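Local coordinates for cleavage and polyadenylation specificity factor 100 KD subunit (Methanosarcina mazei, PDB 2XR1), which is a dimeric, zinc-dependent ribonuclease of the metallo-beta-lactamase/beta-CASP family that cleaves RNA and probably terminates transcription, at the interface of chains A and B. Coordinates in Å, arbitrary orientation; residue numbers count along the deposited sequence, not the author numbering. Chains: chain A/B, Cleavage and polyadenylation specificity factor 100 KD subunit.

Contact 1: the interface of chains A and B. Residues chain A 229-231, 634-636; chain B 185, 636, 638.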
ATOM      1  N   VAL A 229       8.812   4.410  -2.857  1.00 41.46           N
ATOM      2  CA  VAL A 229       7.409   4.162  -3.191  1.00 40.79           C
ATOM      3  C   VAL A 229       6.484   5.074  -2.405  1.00 40.50           C
ATOM      4  O   VAL A 229       6.825   5.501  -1.317  1.00 39.20           O
ATOM      5  CB  VAL A 229       7.022   2.702  -2.852  1.00 39.62           C
ATOM      6  CG1 VAL A 229       7.717   1.757  -3.831  1.00 39.34           C
ATOM      7  CG2 VAL A 229       7.346   2.381  -1.379  1.00 32.49           C
ATOM      8  N   PRO A 230       5.273   5.322  -2.921  1.00 42.37           N
ATOM      9  CA  PRO A 230       4.312   6.200  -2.257  1.00 42.56           C
ATOM     10  C   PRO A 230       4.102   5.964  -0.739  1.00 41.27           C
ATOM     11  O   PRO A 230       3.795   6.910  -0.027  1.00 42.15           O
ATOM     12  CB  PRO A 230       3.045   5.928  -3.032  1.00 43.92           C
ATOM     13  CG  PRO A 230       3.528   5.611  -4.403  1.00 45.48           C
ATOM     14  CD  PRO A 230       4.736   4.799  -4.189  1.00 44.23           C
ATOM     15  N   GLU A 231       4.286   4.743  -0.239  1.00 40.03           N
ATOM     16  CA  GLU A 231       4.043   4.434   1.167  1.00 38.83           C
ATOM     17  C   GLU A 231       5.166   4.948   2.067  1.00 39.24           C
ATOM     18  O   GLU A 231       5.056   4.945   3.289  1.00 38.88           O
ATOM     19  CB  GLU A 231       3.983   2.919   1.401  1.00 37.57           C
ATOM     20  CG  GLU A 231       2.946   2.170   0.642  1.00 38.68           C
ATOM     21  CD  GLU A 231       3.398   1.770  -0.744  1.00 42.10           C
ATOM     22  OE1 GLU A 231       3.795   2.621  -1.608  1.00 45.74           O
ATOM     23  OE2 GLU A 231       3.338   0.567  -0.985  1.00 44.59           O
ATOM     24  N   LEU A 634       6.940  -5.547  -1.039  1.00 33.66           N
ATOM     25  CA  LEU A 634       5.981  -4.610  -1.661  1.00 33.88           C
ATOM     26  C   LEU A 634       4.518  -4.998  -1.545  1.00 34.57           C
ATOM     27  O   LEU A 634       3.693  -4.286  -2.069  1.00 35.37           O
ATOM     28  CB  LEU A 634       6.341  -4.289  -3.130  1.00 34.85           C
ATOM     29  CG  LEU A 634       7.697  -3.586  -3.359  1.00 34.40           C
ATOM     30  CD1 LEU A 634       7.929  -3.373  -4.840  1.00 33.12           C
ATOM     31  CD2 LEU A 634       7.817  -2.249  -2.616  1.00 31.31           C
ATOM     32  N   GLU A 635       4.194  -6.089  -0.846  1.00 35.79           N
ATOM     33  CA  GLU A 635       2.812  -6.432  -0.514  1.00 36.98           C
ATOM     34  C   GLU A 635       2.439  -5.731   0.784  1.00 36.31           C
ATOM     35  O   GLU A 635       3.315  -5.379   1.584  1.00 36.75           O
ATOM     36  CB  GLU A 635       2.619  -7.954  -0.420  1.00 38.98           C
ATOM     37  CG  GLU A 635       2.945  -8.695  -1.765  1.00 42.93           C
ATOM     38  CD  GLU A 635       2.168 -10.013  -1.996  1.00 48.43           C
ATOM     39  OE1 GLU A 635       2.123 -10.854  -1.064  1.00 53.53           O
ATOM     40  OE2 GLU A 635       1.623 -10.214  -3.125  1.00 49.40           O
ATOM     41  N   THR A 636       1.158  -5.439   0.981  1.00 36.58           N
ATOM     42  CA  THR A 636       0.706  -4.880   2.243  1.00 35.88           C
ATOM     43  C   THR A 636      -0.360  -5.794   2.691  1.00 36.76           C
ATOM     44  O   THR A 636      -1.205  -6.142   1.901  1.00 38.39           O
ATOM     45  CB  THR A 636       0.107  -3.426   2.117  1.00 35.67           C
ATOM     46  OG1 THR A 636       1.078  -2.546   1.562  1.00 36.64           O
ATOM     47  CG2 THR A 636      -0.291  -2.836   3.470  1.00 32.80           C
TER
ATOM     48  N   ARG B 185       2.122  -3.964  -9.010  1.00 27.30           N
ATOM     49  CA  ARG B 185       1.278  -4.325  -7.898  1.00 26.63           C
ATOM     50  C   ARG B 185      -0.080  -3.677  -7.942  1.00 25.35           C
ATOM     51  O   ARG B 185      -0.272  -2.701  -8.589  1.00 25.12           O
ATOM     52  CB  ARG B 185       1.977  -4.035  -6.615  1.00 28.03           C
ATOM     53  CG  ARG B 185       2.543  -2.682  -6.530  1.00 28.72           C
ATOM     54  CD  ARG B 185       3.419  -2.578  -5.308  1.00 30.64           C
ATOM     55  NE  ARG B 185       3.595  -1.177  -5.012  1.00 33.29           N
ATOM     56  CZ  ARG B 185       3.692  -0.641  -3.813  1.00 35.23           C
ATOM     57  NH1 ARG B 185       3.638  -1.372  -2.709  1.00 38.70           N
ATOM     58  NH2 ARG B 185       3.842   0.659  -3.737  1.00 38.43           N
ATOM     59  N   THR B 636      -2.124  -4.738  -0.611  1.00 33.57           N
ATOM     60  CA  THR B 636      -1.481  -4.574  -1.900  1.00 32.51           C
ATOM     61  C   THR B 636      -0.843  -5.913  -2.237  1.00 32.51           C
ATOM     62  O   THR B 636      -0.111  -6.484  -1.475  1.00 33.82           O
ATOM     63  CB  THR B 636      -0.368  -3.471  -1.920  1.00 33.60           C
ATOM     64  OG1 THR B 636      -0.915  -2.237  -1.499  1.00 35.49           O
ATOM     65  CG2 THR B 636       0.199  -3.239  -3.347  1.00 31.34           C
ATOM     66  N   ARG B 638       1.556  -8.102  -4.994  1.00 32.42           N
ATOM     67  CA  ARG B 638       2.571  -7.964  -6.035  1.00 32.77           C
ATOM     68  C   ARG B 638       2.370  -8.993  -7.142  1.00 32.80           C
ATOM     69  O   ARG B 638       2.167 -10.171  -6.893  1.00 33.03           O
ATOM     70  CB  ARG B 638       3.946  -8.091  -5.457  1.00 34.21           C
ATOM     71  CG  ARG B 638       5.039  -7.751  -6.432  1.00 34.67           C
ATOM     72  CD  ARG B 638       6.342  -7.701  -5.708  1.00 35.94           C
ATOM     73  NE  ARG B 638       7.453  -7.543  -6.609  1.00 35.59           N
ATOM     74  CZ  ARG B 638       8.700  -7.460  -6.193  1.00 38.77           C
ATOM     75  NH1 ARG B 638       9.004  -7.527  -4.890  1.00 39.90           N
ATOM     76  NH2 ARG B 638       9.652  -7.257  -7.089  1.00 40.91           N
TER
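The guanidinium of B:Arg185 presents its edge to chain A: the carboxylate of A:Glu231 and the carbonyl of A:Leu634 both lie in its plane, while methyl CD2 of A:Leu634 sits off-centre over one face. A second guanidinium, B:Arg638, has A:Leu634 CD1 off-centre over a face. Both belong to the homodimer interface of this beta-CASP metallo-beta-lactamase nuclease. B:Arg185 and A:Glu231 meet tip to tip in an end-on salt bridge, their flat groups 21° apart. B:Arg185 NH2 donates to A:Glu231 OE1 at 2.9 Å, and B:Arg185 NH1 to A:Glu231 OE2 at 2.6 Å, each oxygen using its syn lone pair. A:Glu231 OE2 also accepts from B:Arg185 NH2 at 2.8 Å. A bend at chi2 (85°) turns the A:Glu231 carboxylate toward the extended arginine. B:Arg185 NH1 bonds in addition to A:Leu634 O at 3.0 Å, which fixes the rotation of the guanidinium, although the donor is tilted 20° from the carbonyl plane. Farther along, A:Thr636 and B:Thr636 form an antiparallel beta bridge, each N to the other's O at 3.0 Å, joining the two copies of strand 636-638. The side chains pass at a slant, A:Thr636 CB 4.1 Å from B:Thr636 CB. Beside this bridge A:Glu635 reaches over with an extended chain and takes the backbone N of B:Arg638 on the anti lone pair of OE2, at 2.8 Å.

Contact 2: the interface of chains A and B. Residues chain A 181, 183, 185, 638; chain B 226, 229, 633-634.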
ATOM      1  N   ASP A 181     -11.745   6.444  11.308  1.00 59.64           N
ATOM      2  CA  ASP A 181     -11.537   5.093  10.790  1.00 57.45           C
ATOM      3  C   ASP A 181     -10.562   4.411  11.715  1.00 54.16           C
ATOM      4  O   ASP A 181      -9.749   5.070  12.362  1.00 53.16           O
ATOM      5  CB  ASP A 181     -10.906   5.078   9.390  1.00 56.17           C
ATOM      6  CG  ASP A 181     -11.868   5.494   8.261  1.00 60.57           C
ATOM      7  OD1 ASP A 181     -13.127   5.380   8.364  1.00 64.76           O
ATOM      8  OD2 ASP A 181     -11.315   5.900   7.210  1.00 60.94           O
ATOM      9  N   TRP A 183      -7.943   1.007  11.317  1.00 41.62           N
ATOM     10  CA  TRP A 183      -7.354  -0.142  10.687  1.00 37.91           C
ATOM     11  C   TRP A 183      -5.859  -0.133  10.984  1.00 35.01           C
ATOM     12  O   TRP A 183      -5.258   0.894  11.297  1.00 33.88           O
ATOM     13  CB  TRP A 183      -7.635  -0.174   9.179  1.00 37.36           C
ATOM     14  CG  TRP A 183      -7.419   1.138   8.425  1.00 33.70           C
ATOM     15  CD1 TRP A 183      -8.392   1.933   7.912  1.00 34.27           C
ATOM     16  CD2 TRP A 183      -6.176   1.737   8.019  1.00 26.57           C
ATOM     17  NE1 TRP A 183      -7.840   3.016   7.249  1.00 31.70           N
ATOM     18  CE2 TRP A 183      -6.480   2.915   7.310  1.00 28.53           C
ATOM     19  CE3 TRP A 183      -4.844   1.408   8.198  1.00 26.64           C
ATOM     20  CZ2 TRP A 183      -5.495   3.768   6.795  1.00 27.46           C
ATOM     21  CZ3 TRP A 183      -3.835   2.290   7.672  1.00 25.66           C
ATOM     22  CH2 TRP A 183      -4.183   3.435   6.991  1.00 25.59           C
ATOM     23  N   ARG A 185      -2.289  -2.001   9.146  1.00 29.84           N
ATOM     24  CA  ARG A 185      -1.680  -2.830   8.139  1.00 29.46           C
ATOM     25  C   ARG A 185      -0.146  -2.731   8.119  1.00 28.35           C
ATOM     26  O   ARG A 185       0.411  -1.830   8.715  1.00 27.51           O
ATOM     27  CB  ARG A 185      -2.250  -2.454   6.812  1.00 30.13           C
ATOM     28  CG  ARG A 185      -2.219  -1.005   6.553  1.00 29.91           C
ATOM     29  CD  ARG A 185      -3.016  -0.673   5.310  1.00 31.33           C
ATOM     30  NE  ARG A 185      -2.588   0.638   4.824  1.00 32.58           N
ATOM     31  CZ  ARG A 185      -2.462   1.003   3.562  1.00 34.02           C
ATOM     32  NH1 ARG A 185      -2.776   0.188   2.560  1.00 38.49           N
ATOM     33  NH2 ARG A 185      -2.081   2.215   3.296  1.00 36.01           N
ATOM     34  N   ARG A 638      -3.371  -6.525   5.745  1.00 38.54           N
ATOM     35  CA  ARG A 638      -4.197  -5.848   6.693  1.00 38.84           C
ATOM     36  C   ARG A 638      -4.413  -6.727   7.906  1.00 40.49           C
ATOM     37  O   ARG A 638      -4.887  -7.868   7.794  1.00 42.07           O
ATOM     38  CB  ARG A 638      -5.523  -5.507   6.063  1.00 40.00           C
ATOM     39  CG  ARG A 638      -6.402  -4.675   6.966  1.00 40.63           C
ATOM     40  CD  ARG A 638      -7.577  -4.133   6.204  1.00 40.69           C
ATOM     41  NE  ARG A 638      -8.498  -3.402   7.057  1.00 41.07           N
ATOM     42  CZ  ARG A 638      -9.644  -2.867   6.646  1.00 43.37           C
ATOM     43  NH1 ARG A 638     -10.025  -2.971   5.376  1.00 44.78           N
ATOM     44  NH2 ARG A 638     -10.420  -2.242   7.506  1.00 44.59           N
TER
ATOM     45  N   TYR B 226     -11.137   4.258   0.360  1.00 35.81           N
ATOM     46  CA  TYR B 226     -10.081   4.854   1.169  1.00 38.36           C
ATOM     47  C   TYR B 226      -9.160   5.716   0.290  1.00 38.18           C
ATOM     48  O   TYR B 226      -8.040   5.330  -0.031  1.00 37.30           O
ATOM     49  CB  TYR B 226      -9.267   3.771   1.925  1.00 39.20           C
ATOM     50  CG  TYR B 226     -10.069   2.972   2.913  1.00 39.19           C
ATOM     51  CD1 TYR B 226     -10.253   3.414   4.178  1.00 43.61           C
ATOM     52  CD2 TYR B 226     -10.681   1.797   2.537  1.00 38.75           C
ATOM     53  CE1 TYR B 226     -11.042   2.688   5.080  1.00 46.56           C
ATOM     54  CE2 TYR B 226     -11.451   1.085   3.398  1.00 39.50           C
ATOM     55  CZ  TYR B 226     -11.632   1.523   4.650  1.00 43.35           C
ATOM     56  OH  TYR B 226     -12.377   0.798   5.508  1.00 48.06           O
ATOM     57  N   VAL B 229      -5.186   7.807   1.691  1.00 43.37           N
ATOM     58  CA  VAL B 229      -4.018   7.042   2.104  1.00 43.01           C
ATOM     59  C   VAL B 229      -2.822   7.329   1.256  1.00 43.15           C
ATOM     60  O   VAL B 229      -2.972   7.718   0.126  1.00 42.06           O
ATOM     61  CB  VAL B 229      -4.269   5.497   1.975  1.00 41.40           C
ATOM     62  CG1 VAL B 229      -5.297   5.050   2.963  1.00 39.90           C
ATOM     63  CG2 VAL B 229      -4.637   5.071   0.526  1.00 34.11           C
ATOM     64  N   ASN B 633      -9.779  -4.862   1.257  1.00 30.98           N
ATOM     65  CA  ASN B 633      -9.545  -3.411   1.163  1.00 30.53           C
ATOM     66  C   ASN B 633      -8.275  -3.054   1.926  1.00 31.06           C
ATOM     67  O   ASN B 633      -8.114  -3.481   3.031  1.00 31.40           O
ATOM     68  CB  ASN B 633     -10.727  -2.606   1.705  1.00 30.47           C
ATOM     69  CG  ASN B 633     -11.930  -2.710   0.828  1.00 28.57           C
ATOM     70  OD1 ASN B 633     -11.803  -3.023  -0.353  1.00 28.48           O
ATOM     71  ND2 ASN B 633     -13.096  -2.448   1.363  1.00 27.10           N
ATOM     72  N   LEU B 634      -7.395  -2.307   1.278  1.00 30.73           N
ATOM     73  CA  LEU B 634      -6.151  -1.767   1.836  1.00 32.51           C
ATOM     74  C   LEU B 634      -4.963  -2.688   1.832  1.00 32.84           C
ATOM     75  O   LEU B 634      -3.932  -2.295   2.322  1.00 34.85           O
ATOM     76  CB  LEU B 634      -6.316  -1.108   3.223  1.00 34.16           C
ATOM     77  CG  LEU B 634      -7.238   0.107   3.288  1.00 34.15           C
ATOM     78  CD1 LEU B 634      -7.380   0.539   4.704  1.00 34.46           C
ATOM     79  CD2 LEU B 634      -6.719   1.255   2.407  1.00 32.14           C
TER
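In the homodimer interface of the metallo-beta-lactamase core, the turn of chain B leading into strand 636-638 inserts B:Leu634 against A:Trp183, which lies just ahead of strand 185-190 in chain A. Methyl CD1 of B:Leu634 rests on the face of the indole, 3.5 Å from the centroid of its five-membered ring, a CH-pi contact, and the two side chains cross at about a right angle. The same methyl lies over the centre of the B:Tyr226 ring within its own chain, so it sits in the angle between the two ring faces. Those rings stand nearly perpendicular (89°) in an edge-to-face pair, with B:Tyr226 CE1 3.9 Å from A:Trp183 NE1 on the pyrrole side. The indole takes up this place with CG between the backbone N and carbonyl carbon (chi1 46°). At its benzo end, A:Trp183 CZ2 packs on B:Val229 CG1 at 4.0 Å. On the pyrrole side, A:Asp181 OD2 lies 3.9 Å from the same B:Tyr226 CE1. Beyond the aromatic cluster, A:Arg638 lies alongside B:Asn633, both pointing the same way; its NH1 bonds to the main-chain O of B:Asn633 at 3.1 Å, approaching from above the carbonyl plane and not on a lone pair. A:Arg185 NH1 bonds to B:Leu634 O, the twin with chains exchanged of the B:Arg185 bond to A:Leu634 O, adding a second arginine grip on consecutive carbonyls of the turn. Chain B thus contributes loop residues from two stretches, 226-229 and 633-634, while chain A offers the start of strand 185-190 and the end of strand 636-638, with A:Asp181 and A:Trp183 on the segment that follows helix 159-173.

Contact 1 and contact 2 are adjoining patches of one two-fold symmetric interface, their C-alpha centres about 13 Å apart. Residues 185, 229, 634 and 638 take part in both with the chains exchanged, so each patch recurs on the other side of the two-fold. Strand 636-638 joins them: its paired copies at contact 1 mark the symmetric middle, and contact 2 lies outward along the same surface. Contact 1 supplies mainly charged and backbone bonds, contact 2 mainly aromatic and apolar packing. Together they tie the two metallo-beta-lactamase cores through residues near the C-terminus and the segments 181-185 and 226-231, in keeping with the homodimeric state.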